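PDB 4PW0: Alpha/beta hydrolase fold protein from Chitinophaga pinensis, which is of undetermined substrate but probably acts as a hydrolase of the alpha/beta hydrolase fold. Local coordinates for residues 116-119 against 120-123. Numbering follows the deposited sequence.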
ATOM      1  N   VAL A 116       5.863 -12.305  15.014  1.00 16.26           N
ATOM      2  CA  VAL A 116       4.425 -12.439  14.697  1.00 15.79           C
ATOM      3  C   VAL A 116       4.203 -13.514  13.644  1.00 16.60           C
ATOM      4  O   VAL A 116       3.165 -14.149  13.661  1.00 18.21           O
ATOM      5  CB  VAL A 116       3.770 -11.114  14.278  1.00 17.11           C
ATOM      6  CG1 VAL A 116       3.862 -10.106  15.428  1.00 17.58           C
ATOM      7  CG2 VAL A 116       4.346 -10.511  12.990  1.00 16.98           C
ATOM      8  N   GLN A 117       5.149 -13.707  12.724  1.00 15.86           N
ATOM      9  CA  GLN A 117       5.031 -14.809  11.745  1.00 15.81           C
ATOM     10  C   GLN A 117       5.060 -16.168  12.471  1.00 18.07           C
ATOM     11  O   GLN A 117       4.232 -17.030  12.218  1.00 19.28           O
ATOM     12  CB  GLN A 117       6.152 -14.783  10.748  1.00 17.08           C
ATOM     13  CG  GLN A 117       6.144 -13.613   9.778  1.00 15.91           C
ATOM     14  CD  GLN A 117       7.399 -13.613   8.937  1.00 16.19           C
ATOM     15  OE1 GLN A 117       7.614 -14.525   8.131  1.00 18.42           O
ATOM     16  NE2 GLN A 117       8.207 -12.582   9.085  1.00 16.85           N
ATOM     17  N   TYR A 118       6.032 -16.343  13.360  1.00 17.24           N
ATOM     18  CA  TYR A 118       6.169 -17.591  14.081  1.00 17.87           C
ATOM     19  C   TYR A 118       4.933 -17.826  14.960  1.00 17.33           C
ATOM     20  O   TYR A 118       4.412 -18.955  15.047  1.00 20.04           O
ATOM     21  CB  TYR A 118       7.479 -17.629  14.875  1.00 19.66           C
ATOM     22  CG  TYR A 118       7.817 -19.032  15.323  1.00 20.53           C
ATOM     23  CD1 TYR A 118       8.292 -19.948  14.414  1.00 26.45           C
ATOM     24  CD2 TYR A 118       7.598 -19.454  16.601  1.00 19.30           C
ATOM     25  CE1 TYR A 118       8.549 -21.261  14.767  1.00 28.35           C
ATOM     26  CE2 TYR A 118       7.851 -20.788  16.975  1.00 22.43           C
ATOM     27  CZ  TYR A 118       8.337 -21.665  16.068  1.00 24.13           C
ATOM     28  OH  TYR A 118       8.588 -22.980  16.442  1.00 30.26           O
HETATM   29  N   MSE A 119       4.441 -16.786  15.616  1.00 17.56           N
HETATM   30  CA  MSE A 119       3.255 -16.895  16.475  1.00 17.29           C
HETATM   31  C   MSE A 119       2.043 -17.307  15.692  1.00 19.47           C
HETATM   32  O   MSE A 119       1.219 -18.113  16.163  1.00 20.65           O
HETATM   33  CB  MSE A 119       2.969 -15.568  17.201  1.00 18.80           C
HETATM   34  CG  MSE A 119       2.024 -15.753  18.387  1.00 19.55           C
HETATM   35 SE   MSE A 119       1.697 -14.101  19.348  0.65 21.45          SE
HETATM   36  CE  MSE A 119       3.400 -14.051  20.242  1.00 20.39           C
ATOM     37  N   ALA A 120       1.888 -16.763  14.493  1.00 18.67           N
ATOM     38  CA  ALA A 120       0.761 -17.134  13.666  1.00 19.78           C
ATOM     39  C   ALA A 120       0.839 -18.602  13.246  1.00 21.21           C
ATOM     40  O   ALA A 120      -0.220 -19.254  13.033  1.00 22.60           O
ATOM     41  CB  ALA A 120       0.717 -16.236  12.422  1.00 20.62           C
ATOM     42  N   HIS A 121       2.047 -19.108  13.103  1.00 20.25           N
ATOM     43  CA  HIS A 121       2.271 -20.506  12.808  1.00 21.28           C
ATOM     44  C   HIS A 121       1.897 -21.433  13.967  1.00 24.10           C
ATOM     45  O   HIS A 121       1.150 -22.427  13.771  1.00 24.92           O
ATOM     46  CB  HIS A 121       3.713 -20.782  12.355  1.00 22.21           C
ATOM     47  CG  HIS A 121       4.012 -22.233  12.205  1.00 24.23           C
ATOM     48  ND1 HIS A 121       3.318 -23.043  11.337  1.00 26.46           N
ATOM     49  CD2 HIS A 121       4.899 -23.028  12.846  1.00 25.80           C
ATOM     50  CE1 HIS A 121       3.768 -24.284  11.447  1.00 30.76           C
ATOM     51  NE2 HIS A 121       4.732 -24.302  12.353  1.00 28.17           N
ATOM     52  N   ILE A 122       2.353 -21.086  15.176  1.00 21.32           N
ATOM     53  CA  ILE A 122       2.146 -21.980  16.313  1.00 22.45           C
ATOM     54  C   ILE A 122       0.818 -21.807  17.037  1.00 23.61           C
ATOM     55  O   ILE A 122       0.343 -22.761  17.707  1.00 26.61           O
ATOM     56  CB  ILE A 122       3.331 -21.997  17.312  1.00 23.55           C
ATOM     57  CG1 ILE A 122       3.525 -20.675  18.040  1.00 23.47           C
ATOM     58  CG2 ILE A 122       4.594 -22.496  16.617  1.00 24.94           C
ATOM     59  CD1 ILE A 122       4.477 -20.777  19.224  1.00 25.34           C
ATOM     60  N   GLN A 123       0.277 -20.584  17.021  1.00 22.02           N
ATOM     61  CA  GLN A 123      -0.944 -20.257  17.702  1.00 22.18           C
ATOM     62  C   GLN A 123      -1.915 -19.485  16.815  1.00 21.19           C
ATOM     63  O   GLN A 123      -2.365 -18.404  17.183  1.00 22.47           O
ATOM     64  CB  GLN A 123      -0.694 -19.544  19.000  1.00 23.74           C
ATOM     65  CG  GLN A 123      -0.186 -20.425  20.122  1.00 27.70           C
ATOM     66  CD  GLN A 123      -1.232 -21.384  20.671  1.00 33.18           C
ATOM     67  OE1 GLN A 123      -2.442 -21.248  20.484  1.00 33.46           O
ATOM     68  NE2 GLN A 123      -0.757 -22.348  21.365  1.00 41.26           N
TER
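Tyr-118 and Ile-122, one helical turn apart, make the side-chain contact in the last two turns of helix 111-122. The CG2 methyl of Ile-122 lies 3.7 Å from CE2 of Tyr-118 and also approaches CZ, so it meets the outer part of the ring obliquely. Two torsions produce this meeting: the tyrosine CG stands anti to its own N (chi1 -165°), while the isoleucine turns CG1 to the setting between N and the carbonyl carbon (chi1 66°), which brings CG1 to 3.6 Å from Tyr-118 O and leaves CG2 beside CE2. Along the other flank of the ring, on the same side of its plane, His-121 is a looser neighbour, its CD2 4.5 Å from CE1 of Tyr-118, and its imidazole stacks instead on Phe-217.

Backbone bonds supply the regular i to i+4 ladder. Ala-120 N donates to Val-116 O, His-121 N to Gln-117 O, and Ile-122 N to Tyr-118 O (3.0 Å). Gln-123 N closes the series on Met-119 O at 2.8 Å, although Gln-123 has itself already left helical backbone angles.

The remaining side chains fasten this helix, the crossover between strands 104-109 and 127-133, to its surroundings. Val-116 and Ala-120 pack on Ile-130, selenomethionine Met-119 touches Ile-127, Phe-42 and, on helix 85-98, Thr-89 and Ala-92, and Gln-117 NE2 hydrogen-bonds to Gly-113 O and Ala-136 O.

With an alanine in place of Ile-122, CE2 and CZ of Tyr-118 would probably lose their methyl neighbour, opening a gap on that flank of the ring. The chemistry thus divides the work: main-chain bonds carry the helix to its end, whereas apolar contact alone links Tyr-118 to Ile-122 through their side chains.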